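Local structure of glycoside hydrolase, GH17 family (Formosa sp. Hel1_33_131, 6FCG) at residues K60-Q65 / N90-H95; E70-M75 / L100-E105; Y116-A121 / V161-V166; W308-N313 / E367-L372. The protein probably hydrolyses internal beta-1,3-glucosidic bonds of the algal storage glucan laminarin, as an endo-acting laminarinase of glycoside hydrolase family 17. All blocks are in the same frame, centred on the assembly; numbering follows the deposited sequence.

Interaction 1. Residues K60-Q65 / N90-H95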
# COMPACT_ATOMS: atom_id res chain seq x y z
N LYS A 60 -33.66 -6.48 5.47
CA LYS A 60 -32.46 -6.98 4.82
C LYS A 60 -32.64 -8.30 4.05
O LYS A 60 -31.66 -8.86 3.54
CB LYS A 60 -31.35 -7.14 5.85
CG LYS A 60 -30.95 -5.86 6.58
CD LYS A 60 -29.91 -6.19 7.66
CE LYS A 60 -29.65 -5.03 8.61
NZ LYS A 60 -28.57 -4.15 8.08
N SER A 61 -33.86 -8.81 3.98
CA SER A 61 -34.18 -9.97 3.17
C SER A 61 -35.56 -9.80 2.54
O SER A 61 -36.48 -9.22 3.14
CB SER A 61 -34.17 -11.25 4.02
OG SER A 61 -34.53 -12.38 3.23
N ARG A 62 -35.67 -10.28 1.31
CA ARG A 62 -36.93 -10.26 0.59
C ARG A 62 -37.90 -11.33 1.11
O ARG A 62 -39.07 -11.32 0.73
CB ARG A 62 -36.67 -10.41 -0.91
CG ARG A 62 -35.93 -9.22 -1.53
CD ARG A 62 -35.80 -9.42 -3.04
NE ARG A 62 -35.09 -10.67 -3.34
CZ ARG A 62 -35.13 -11.34 -4.49
NH1 ARG A 62 -35.84 -10.92 -5.53
NH2 ARG A 62 -34.42 -12.44 -4.60
N ASP A 63 -37.42 -12.23 1.96
CA ASP A 63 -38.29 -13.12 2.73
C ASP A 63 -39.32 -12.34 3.56
O ASP A 63 -40.41 -12.81 3.76
CB ASP A 63 -37.45 -14.01 3.65
CG ASP A 63 -36.55 -15.02 2.87
OD1 ASP A 63 -36.69 -15.18 1.63
OD2 ASP A 63 -35.69 -15.66 3.49
N PHE A 64 -38.95 -11.14 4.02
CA PHE A 64 -39.86 -10.23 4.68
C PHE A 64 -40.58 -9.37 3.64
O PHE A 64 -40.19 -8.23 3.33
CB PHE A 64 -39.10 -9.35 5.71
CG PHE A 64 -38.38 -10.15 6.81
CD1 PHE A 64 -39.10 -10.74 7.85
CD2 PHE A 64 -36.97 -10.27 6.81
CE1 PHE A 64 -38.45 -11.45 8.85
CE2 PHE A 64 -36.32 -10.98 7.80
CZ PHE A 64 -37.06 -11.56 8.83
N GLN A 65 -41.65 -9.93 3.08
CA GLN A 65 -42.50 -9.24 2.10
C GLN A 65 -43.24 -8.07 2.73
O GLN A 65 -43.80 -8.22 3.81
CB GLN A 65 -43.55 -10.19 1.50
CG GLN A 65 -42.97 -11.21 0.53
CD GLN A 65 -42.46 -10.57 -0.75
OE1 GLN A 65 -42.99 -9.56 -1.22
NE2 GLN A 65 -41.40 -11.14 -1.32
N ASN A 90 -39.44 -8.90 -10.84
CA ASN A 90 -39.91 -10.25 -11.02
C ASN A 90 -41.35 -10.41 -10.58
O ASN A 90 -41.91 -9.55 -9.92
CB ASN A 90 -39.03 -11.23 -10.28
CG ASN A 90 -39.11 -11.07 -8.79
OD1 ASN A 90 -38.38 -10.26 -8.24
ND2 ASN A 90 -39.96 -11.81 -8.13
N VAL A 91 -41.92 -11.51 -11.05
CA VAL A 91 -43.25 -11.97 -10.68
C VAL A 91 -43.24 -13.37 -10.03
O VAL A 91 -44.23 -14.08 -10.00
CB VAL A 91 -44.27 -11.88 -11.83
CG1 VAL A 91 -44.43 -10.46 -12.31
CG2 VAL A 91 -43.95 -12.75 -13.07
N ARG A 92 -42.08 -13.74 -9.49
CA ARG A 92 -41.90 -14.98 -8.75
C ARG A 92 -42.33 -14.81 -7.30
O ARG A 92 -43.04 -15.64 -6.73
CB ARG A 92 -40.42 -15.36 -8.83
CG ARG A 92 -40.06 -16.80 -8.59
CD ARG A 92 -38.55 -16.96 -8.48
NE ARG A 92 -38.24 -17.20 -7.08
CZ ARG A 92 -37.48 -16.48 -6.29
NH1 ARG A 92 -36.85 -15.41 -6.71
NH2 ARG A 92 -37.35 -16.85 -5.04
N LEU A 93 -41.81 -13.78 -6.65
CA LEU A 93 -42.19 -13.47 -5.32
C LEU A 93 -43.48 -12.68 -5.42
O LEU A 93 -43.81 -12.15 -6.47
CB LEU A 93 -41.07 -12.67 -4.63
CG LEU A 93 -39.69 -13.37 -4.55
CD1 LEU A 93 -38.65 -12.49 -3.85
CD2 LEU A 93 -39.74 -14.74 -3.86
N ALA A 94 -44.17 -12.57 -4.30
CA ALA A 94 -45.52 -11.96 -4.22
C ALA A 94 -45.54 -10.43 -4.43
O ALA A 94 -46.58 -9.87 -4.75
CB ALA A 94 -46.12 -12.27 -2.86
N HIS A 95 -44.38 -9.80 -4.20
CA HIS A 95 -44.22 -8.36 -4.22
C HIS A 95 -44.95 -7.60 -5.36
O HIS A 95 -45.69 -6.67 -5.10
CB HIS A 95 -42.71 -8.10 -4.22
CG HIS A 95 -42.31 -6.66 -4.32
ND1 HIS A 95 -41.74 -6.12 -5.46
CD2 HIS A 95 -42.34 -5.67 -3.41
CE1 HIS A 95 -41.47 -4.84 -5.25
NE2 HIS A 95 -41.84 -4.54 -4.02
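Segments 60-65 and 90-95 are two loops that come closest at their C-terminal ends, where the CA atoms of Gln65 and His95 are 6.6 Å apart, and diverge to 8.5 Å between the CA atoms of Arg62 and Leu93. The first loop is shaped by an ST turn, in which Ser61 OG accepts a hydrogen bond from Asp63 N. Leu93 is the apolar centre of the contact. One of its methyls, CD1, sits over a face of the Arg62 guanidinium, offset toward the rim and 3.6 Å from Arg62 NH1; the other, CD2, lies in the same manner on a face of the Arg92 guanidinium. The Arg62 chain runs out from a CG anti to the carbonyl carbon and bends at chi3 (-58°), crossing Leu93 at about a right angle. Gln65 also crosses Leu93, its chain turned back at chi2 (-68°) so that NE2 lies 3.7 Å from Leu93 CB while donating to Tyr57 OH. Its OE1 reaches 3.3 Å from His95 N, but the angle is too poor for a hydrogen bond. An alanine in place of Gln65 has no amide for Tyr57 OH and would probably loosen the packing of the first loop on Leu93. The two arginines, with Arg62 NH2 and Arg92 NH1 4.4 Å apart, both form salt bridges to the C-terminal carboxylate of His430 of the second subunit. That shared anion would be expected to offset the repulsion between the like charges, so the contact supplies a cationic docking point for the tail of a neighbouring chain.

Interaction 2. Residues E70-M75 / L100-E105; sequences ELKEDM and LKAIRE
The apolar part of this contact is centred on Ala102, where the two helices come closest, Ala102 CA lying 5.6 Å from Lys72 CA. Its methyl group meets two residues of helix 68-80, with CB 4.0 Å from Leu71 CB and 3.8 Å from Lys72 CG. Deeper in, Met75 and Ile103 cross at about a right angle. The methionine chain, folded at chi2 (-53°) and again at chi3, brings SD to 3.8 Å from Ile103 CG1, and the sulfur also touches the CD1 methyl. The polar part is a single salt bridge toward the outside. Lys72 bends at chi3 (78°), and its NZ donates to Glu105 OE2 at 2.8 Å, meeting the lone pair anti to the other carboxylate oxygen. Glu109, one turn further along helix 95-109, offers the same ammonium a second carboxylate, so the lysine is held by two acidic groups of one helix. The short helix segments cross at -65° with their axes 8.9 Å apart at closest approach. Helices 68-80 and 95-109 follow the successive parallel strands 50-53 and 83-87, and their packing side by side is that of neighbouring outer helices in a TIM barrel.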
# COMPACT_ATOMS: atom_id res chain seq x y z
N GLU A 70 -48.44 -1.51 3.80
CA GLU A 70 -47.13 -0.86 3.61
C GLU A 70 -46.90 -0.35 2.17
O GLU A 70 -46.48 0.79 1.96
CB GLU A 70 -45.99 -1.79 4.04
CG GLU A 70 -45.91 -2.00 5.54
CD GLU A 70 -44.93 -3.09 5.98
OE1 GLU A 70 -44.72 -4.09 5.26
OE2 GLU A 70 -44.35 -2.96 7.07
N LEU A 71 -47.27 -1.16 1.20
CA LEU A 71 -47.17 -0.73 -0.19
C LEU A 71 -48.05 0.47 -0.53
O LEU A 71 -47.65 1.32 -1.33
CB LEU A 71 -47.48 -1.89 -1.13
CG LEU A 71 -46.54 -3.11 -1.01
CD1 LEU A 71 -47.14 -4.30 -1.74
CD2 LEU A 71 -45.14 -2.78 -1.51
N LYS A 72 -49.22 0.57 0.09
CA LYS A 72 -50.10 1.71 -0.13
C LYS A 72 -49.50 3.00 0.39
O LYS A 72 -49.60 4.03 -0.26
CB LYS A 72 -51.47 1.49 0.52
CG LYS A 72 -52.34 0.50 -0.21
CD LYS A 72 -53.52 0.02 0.61
CE LYS A 72 -54.64 1.05 0.65
NZ LYS A 72 -55.85 0.40 1.20
N GLU A 73 -48.85 2.93 1.55
CA GLU A 73 -48.06 4.05 2.05
C GLU A 73 -47.11 4.59 0.96
O GLU A 73 -47.11 5.78 0.66
CB GLU A 73 -47.27 3.64 3.30
CG GLU A 73 -48.10 3.44 4.56
CD GLU A 73 -47.31 2.92 5.77
OE1 GLU A 73 -46.30 2.21 5.59
OE2 GLU A 73 -47.70 3.24 6.92
N ASP A 74 -46.36 3.68 0.31
CA ASP A 74 -45.40 4.07 -0.74
C ASP A 74 -46.08 4.67 -1.94
O ASP A 74 -45.63 5.69 -2.48
CB ASP A 74 -44.56 2.86 -1.20
CG ASP A 74 -43.64 2.35 -0.12
OD1 ASP A 74 -43.57 2.98 0.95
OD2 ASP A 74 -43.00 1.29 -0.31
N MET A 75 -47.15 4.03 -2.37
CA MET A 75 -47.89 4.52 -3.51
C MET A 75 -48.39 5.93 -3.28
O MET A 75 -48.32 6.76 -4.20
CB MET A 75 -49.07 3.60 -3.84
CG MET A 75 -48.74 2.19 -4.33
SD MET A 75 -47.62 2.04 -5.72
CE MET A 75 -46.04 1.81 -4.86
N LEU A 100 -49.86 -4.42 -7.33
CA LEU A 100 -51.07 -4.31 -8.14
C LEU A 100 -52.32 -4.31 -7.26
O LEU A 100 -53.20 -3.48 -7.47
CB LEU A 100 -51.11 -5.40 -9.21
CG LEU A 100 -50.05 -5.27 -10.31
CD1 LEU A 100 -49.87 -6.55 -11.09
CD2 LEU A 100 -50.39 -4.12 -11.27
N LYS A 101 -52.36 -5.18 -6.24
CA LYS A 101 -53.49 -5.20 -5.30
C LYS A 101 -53.66 -3.87 -4.57
O LYS A 101 -54.79 -3.36 -4.42
CB LYS A 101 -53.38 -6.35 -4.29
CG LYS A 101 -53.78 -7.68 -4.91
CD LYS A 101 -53.49 -8.91 -4.06
CE LYS A 101 -53.55 -10.12 -4.98
NZ LYS A 101 -53.34 -11.40 -4.27
N ALA A 102 -52.52 -3.33 -4.15
CA ALA A 102 -52.46 -2.08 -3.44
C ALA A 102 -52.94 -0.94 -4.29
O ALA A 102 -53.70 -0.11 -3.81
CB ALA A 102 -51.03 -1.81 -2.99
N ILE A 103 -52.49 -0.89 -5.55
CA ILE A 103 -52.91 0.16 -6.45
C ILE A 103 -54.41 0.04 -6.69
O ILE A 103 -55.11 1.05 -6.68
CB ILE A 103 -52.12 0.14 -7.78
CG1 ILE A 103 -50.64 0.49 -7.51
CG2 ILE A 103 -52.70 1.13 -8.80
CD1 ILE A 103 -49.72 0.34 -8.69
N ARG A 104 -54.90 -1.19 -6.88
CA ARG A 104 -56.33 -1.40 -7.09
C ARG A 104 -57.15 -0.89 -5.91
O ARG A 104 -58.10 -0.13 -6.12
CB ARG A 104 -56.67 -2.85 -7.38
CG ARG A 104 -58.16 -3.03 -7.63
CD ARG A 104 -58.57 -4.45 -7.97
NE ARG A 104 -58.32 -5.04 -9.30
CZ ARG A 104 -58.14 -4.43 -10.49
NH1 ARG A 104 -58.13 -3.07 -10.67
NH2 ARG A 104 -57.95 -5.22 -11.55
N GLU A 105 -56.76 -1.24 -4.69
CA GLU A 105 -57.44 -0.69 -3.51
C GLU A 105 -57.46 0.84 -3.50
O GLU A 105 -58.51 1.44 -3.24
CB GLU A 105 -56.84 -1.19 -2.21
CG GLU A 105 -57.27 -2.61 -1.85
CD GLU A 105 -56.79 -3.04 -0.46
OE1 GLU A 105 -56.57 -4.25 -0.26
OE2 GLU A 105 -56.61 -2.16 0.43

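Interaction 3. Residues Y116-A121 / V161-V166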
# COMPACT_ATOMS: atom_id res chain seq x y z
N TYR A 116 -49.56 3.52 -12.95
CA TYR A 116 -49.36 2.46 -13.94
C TYR A 116 -48.11 1.67 -13.66
O TYR A 116 -47.26 2.08 -12.88
CB TYR A 116 -49.27 3.07 -15.31
CG TYR A 116 -50.50 3.87 -15.61
CD1 TYR A 116 -51.70 3.25 -15.91
CD2 TYR A 116 -50.47 5.26 -15.56
CE1 TYR A 116 -52.84 3.98 -16.17
CE2 TYR A 116 -51.60 6.00 -15.84
CZ TYR A 116 -52.78 5.37 -16.15
OH TYR A 116 -53.90 6.12 -16.40
N MET A 117 -48.02 0.49 -14.27
CA MET A 117 -46.92 -0.43 -14.01
C MET A 117 -46.28 -1.03 -15.25
O MET A 117 -46.97 -1.47 -16.17
CB MET A 117 -47.38 -1.56 -13.11
CG MET A 117 -46.23 -2.45 -12.62
SD MET A 117 -46.59 -3.59 -11.24
CE MET A 117 -47.49 -2.54 -10.12
N MET A 118 -44.95 -1.03 -15.26
CA MET A 118 -44.09 -1.81 -16.17
C MET A 118 -43.70 -3.06 -15.41
O MET A 118 -42.96 -2.97 -14.44
CB MET A 118 -42.85 -0.99 -16.52
CG MET A 118 -41.82 -1.68 -17.40
SD MET A 118 -40.33 -0.66 -17.62
CE MET A 118 -39.29 -1.85 -18.44
N VAL A 119 -44.24 -4.22 -15.79
CA VAL A 119 -44.03 -5.47 -15.05
C VAL A 119 -42.86 -6.23 -15.62
O VAL A 119 -42.83 -6.54 -16.80
CB VAL A 119 -45.24 -6.38 -15.05
CG1 VAL A 119 -44.91 -7.74 -14.45
CG2 VAL A 119 -46.36 -5.76 -14.26
N GLY A 120 -41.91 -6.54 -14.75
CA GLY A 120 -40.72 -7.31 -15.11
C GLY A 120 -40.93 -8.78 -14.89
O GLY A 120 -41.33 -9.23 -13.81
N ALA A 121 -40.69 -9.53 -15.96
CA ALA A 121 -40.63 -10.98 -15.91
C ALA A 121 -39.14 -11.30 -15.90
O ALA A 121 -38.42 -10.91 -16.84
CB ALA A 121 -41.29 -11.58 -17.14
N VAL A 161 -51.34 -2.40 -15.57
CA VAL A 161 -50.20 -2.97 -16.30
C VAL A 161 -50.20 -2.50 -17.76
O VAL A 161 -51.08 -2.89 -18.53
CB VAL A 161 -50.22 -4.51 -16.24
CG1 VAL A 161 -49.11 -5.11 -17.10
CG2 VAL A 161 -50.08 -4.98 -14.81
N LYS A 162 -49.23 -1.68 -18.12
CA LYS A 162 -49.09 -1.17 -19.48
C LYS A 162 -47.91 -1.72 -20.28
O LYS A 162 -47.86 -1.53 -21.48
CB LYS A 162 -48.96 0.34 -19.44
CG LYS A 162 -50.12 1.01 -18.77
CD LYS A 162 -51.43 0.81 -19.53
CE LYS A 162 -52.65 0.97 -18.64
NZ LYS A 162 -53.81 0.40 -19.35
N VAL A 163 -46.98 -2.39 -19.60
CA VAL A 163 -45.78 -2.93 -20.24
C VAL A 163 -45.39 -4.22 -19.55
O VAL A 163 -45.46 -4.34 -18.32
CB VAL A 163 -44.58 -1.92 -20.18
CG1 VAL A 163 -43.28 -2.54 -20.73
CG2 VAL A 163 -44.86 -0.63 -20.93
N ILE A 164 -44.98 -5.20 -20.36
CA ILE A 164 -44.22 -6.34 -19.85
C ILE A 164 -42.79 -6.27 -20.39
O ILE A 164 -42.60 -6.15 -21.58
CB ILE A 164 -44.85 -7.67 -20.21
CG1 ILE A 164 -46.24 -7.76 -19.60
CG2 ILE A 164 -43.98 -8.81 -19.68
CD1 ILE A 164 -47.01 -9.02 -19.96
N ALA A 165 -41.83 -6.33 -19.49
CA ALA A 165 -40.41 -6.39 -19.82
C ALA A 165 -39.91 -7.81 -19.65
O ALA A 165 -40.00 -8.38 -18.55
CB ALA A 165 -39.62 -5.47 -18.93
N VAL A 166 -39.41 -8.40 -20.74
CA VAL A 166 -38.82 -9.74 -20.73
C VAL A 166 -37.35 -9.64 -20.36
O VAL A 166 -36.51 -9.30 -21.20
CB VAL A 166 -38.96 -10.40 -22.11
CG1 VAL A 166 -38.32 -11.79 -22.11
CG2 VAL A 166 -40.41 -10.51 -22.50
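Tyr116 has the one aromatic ring in this contact, and the aliphatic part of Lys162 passes it obliquely, with Lys162 CE 3.7 Å from Tyr116 CD1. The polar ends of this pair are held by other residues: Tyr116 OH by Glu114, and Lys162 NZ by the carbonyl oxygens of Pro158 and Val38. Among the flat peptide groups, Met117 O takes the N-H of Lys162 in its own carbonyl plane, whereas Val163 O and Val119 O are approached from above their planes by Val119 N and Ala165 N. Ala121 N meets Ala165 O at 2.9 Å, almost along the C=O axis. These four bonds pair strands 116-121 and 161-166 in parallel, with N-H...O angles of 160° or more. The register slips by one residue between Met117-Val161 and Met118-Val163, a beta bulge that leaves Lys162 as the extra residue. On one face of the sheet Met118, fully extended with CG anti to the backbone N (chi1 177°), runs alongside Val163, its CG 3.7 Å from Val163 CG1, and its terminal CE reaches 3.7 Å from Ala165 CB. This face turns toward Thr208, Tyr237 and Phe348. On the other, Val119 CG2 packs 3.8 Å from Val161 CG2, Met117 and Val161 lie against helix 95-109, and Ile164 and Val166 against helix 182-197. One face thus looks into the barrel and the other onto its jacket of helices, the arrangement of adjacent parallel strands in a TIM barrel.

Interaction 4. Residues W308-N313 / E367-L372; sequences WASFSN and ENHFGL
His369 leaves its backbone with CG anti to the carbonyl carbon (chi1 -65°) and runs alongside Phe311, the two side chains pointing the same way. Its CB touches Ser310 OG at 3.8 Å. Further out, CG lies 3.8 Å from Phe311 CB, which sits over one face of the imidazole in a CH-pi contact, offset toward the rim. At the tip, NE2 comes within 4.1 Å of Phe311 CD2 and is hydrogen-bonded to Ser363 O. The two rings form an edge-to-face pair, the phenyl edge toward the imidazole face, with planes at 62°. Segment 308-313 follows barrel strand 301-305 and so lies at the C-terminal end of the strands, the end that carries the substrate cleft in TIM-barrel glycosidases; the contact joins it to the loop between helices 326-342 and 384-388. The backbones are tied by Ser310 N, which donates to His369 O at 3.0 Å in a nearly straight bond (170°), from above the carbonyl plane. Beside this bond the Phe370 ring has Ala309 CB over the centre of one face, 3.8 Å from the ring centroid, while Trp308 N lies at its edge. An alanine in place of Phe370 removes the ring under Ala309 CB and would probably leave this side of the two loops more loosely packed. Ser310 OG, in the crowded position between backbone N and carbonyl carbon, is hydrogen-bonded to Lys380 NZ.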
# COMPACT_ATOMS: atom_id res chain seq x y z
N TRP A 308 -27.85 7.14 -9.05
CA TRP A 308 -26.63 7.62 -8.42
C TRP A 308 -26.78 7.55 -6.89
O TRP A 308 -27.52 8.31 -6.31
CB TRP A 308 -26.39 9.06 -8.88
CG TRP A 308 -25.04 9.57 -8.65
CD1 TRP A 308 -24.50 9.94 -7.45
CD2 TRP A 308 -24.04 9.81 -9.63
NE1 TRP A 308 -23.22 10.39 -7.62
CE2 TRP A 308 -22.91 10.30 -8.95
CE3 TRP A 308 -23.99 9.64 -11.01
CZ2 TRP A 308 -21.74 10.65 -9.61
CZ3 TRP A 308 -22.82 9.97 -11.67
CH2 TRP A 308 -21.71 10.47 -10.97
N ALA A 309 -26.07 6.62 -6.26
CA ALA A 309 -26.26 6.35 -4.85
C ALA A 309 -25.76 7.46 -3.96
O ALA A 309 -24.83 8.21 -4.31
CB ALA A 309 -25.61 5.04 -4.49
N SER A 310 -26.39 7.60 -2.80
CA SER A 310 -26.06 8.65 -1.84
C SER A 310 -24.98 8.23 -0.85
O SER A 310 -24.52 9.07 -0.07
CB SER A 310 -27.29 9.08 -1.06
OG SER A 310 -27.80 8.03 -0.25
N PHE A 311 -24.56 6.97 -0.87
CA PHE A 311 -23.50 6.52 0.01
C PHE A 311 -22.80 5.29 -0.54
O PHE A 311 -23.44 4.46 -1.17
CB PHE A 311 -24.07 6.22 1.41
CG PHE A 311 -23.02 5.94 2.43
CD1 PHE A 311 -22.41 6.97 3.11
CD2 PHE A 311 -22.59 4.64 2.67
CE1 PHE A 311 -21.39 6.72 4.04
CE2 PHE A 311 -21.58 4.38 3.60
CZ PHE A 311 -20.98 5.42 4.29
N SER A 312 -21.49 5.18 -0.30
CA SER A 312 -20.72 3.97 -0.64
C SER A 312 -19.51 3.82 0.26
O SER A 312 -18.73 4.76 0.40
CB SER A 312 -20.20 4.00 -2.08
OG SER A 312 -19.40 2.84 -2.37
N ASN A 313 -19.33 2.63 0.81
CA ASN A 313 -18.11 2.30 1.55
C ASN A 313 -17.13 1.42 0.73
O ASN A 313 -16.21 0.86 1.29
CB ASN A 313 -18.46 1.65 2.90
CG ASN A 313 -19.07 0.26 2.76
OD1 ASN A 313 -19.21 -0.30 1.66
ND2 ASN A 313 -19.40 -0.32 3.87
N GLU A 367 -25.40 -0.34 -3.24
CA GLU A 367 -26.68 -0.96 -3.61
C GLU A 367 -27.86 -0.65 -2.68
O GLU A 367 -28.99 -0.58 -3.12
CB GLU A 367 -26.50 -2.49 -3.75
CG GLU A 367 -25.71 -2.89 -5.00
CD GLU A 367 -26.44 -2.63 -6.32
OE1 GLU A 367 -25.79 -2.03 -7.14
OE2 GLU A 367 -27.64 -2.93 -6.56
N ASN A 368 -27.57 -0.42 -1.40
CA ASN A 368 -28.58 -0.08 -0.40
C ASN A 368 -28.92 1.41 -0.35
O ASN A 368 -29.66 1.82 0.52
CB ASN A 368 -28.13 -0.52 1.01
CG ASN A 368 -27.76 -2.01 1.09
OD1 ASN A 368 -28.46 -2.87 0.52
ND2 ASN A 368 -26.67 -2.32 1.78
N HIS A 369 -28.39 2.23 -1.24
CA HIS A 369 -28.51 3.67 -1.06
C HIS A 369 -28.92 4.41 -2.31
O HIS A 369 -28.66 5.62 -2.47
CB HIS A 369 -27.21 4.25 -0.47
CG HIS A 369 -26.92 3.75 0.91
ND1 HIS A 369 -27.56 4.24 2.03
CD2 HIS A 369 -26.07 2.80 1.36
CE1 HIS A 369 -27.12 3.62 3.11
NE2 HIS A 369 -26.21 2.73 2.72
N PHE A 370 -29.64 3.72 -3.18
CA PHE A 370 -30.08 4.35 -4.42
C PHE A 370 -31.41 5.15 -4.33
O PHE A 370 -31.80 5.79 -5.29
CB PHE A 370 -30.16 3.32 -5.53
CG PHE A 370 -28.85 3.04 -6.17
CD1 PHE A 370 -28.40 3.83 -7.23
CD2 PHE A 370 -28.07 1.97 -5.75
CE1 PHE A 370 -27.20 3.58 -7.83
CE2 PHE A 370 -26.86 1.71 -6.36
CZ PHE A 370 -26.43 2.50 -7.40
N GLY A 371 -32.07 5.11 -3.18
CA GLY A 371 -33.33 5.78 -2.99
C GLY A 371 -33.28 7.28 -3.11
O GLY A 371 -32.22 7.89 -2.94
N LEU A 372 -34.43 7.87 -3.43
CA LEU A 372 -34.68 9.29 -3.20
C LEU A 372 -35.06 9.49 -1.73
O LEU A 372 -34.88 10.58 -1.17
CB LEU A 372 -35.77 9.81 -4.11
CG LEU A 372 -35.57 9.58 -5.59
CD1 LEU A 372 -36.83 10.00 -6.33
CD2 LEU A 372 -34.37 10.31 -6.14

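Overall arrangement
Interactions 1 and 2 each touch interaction 3, without touching one another, whereas interaction 4 lies on the opposite side of the chain's centre from interaction 3, their centres about 25 Å apart. Helix 95-109 links the group: Leu100 CD2 packs 3.5 Å from Met117 CE, joining interaction 2 to interaction 3. From the loop of interaction 1, Val91 CG1 reaches 3.5 Å from Val119 CG1. Interactions 1 and 4 are about 20 Å apart between centres and do not touch. In related TIM-barrel glycosidases the two catalytic glutamates sit at the ends of the fourth and seventh strands; here those are probably 161-168, in interaction 3, and 301-305, just ahead of interaction 4.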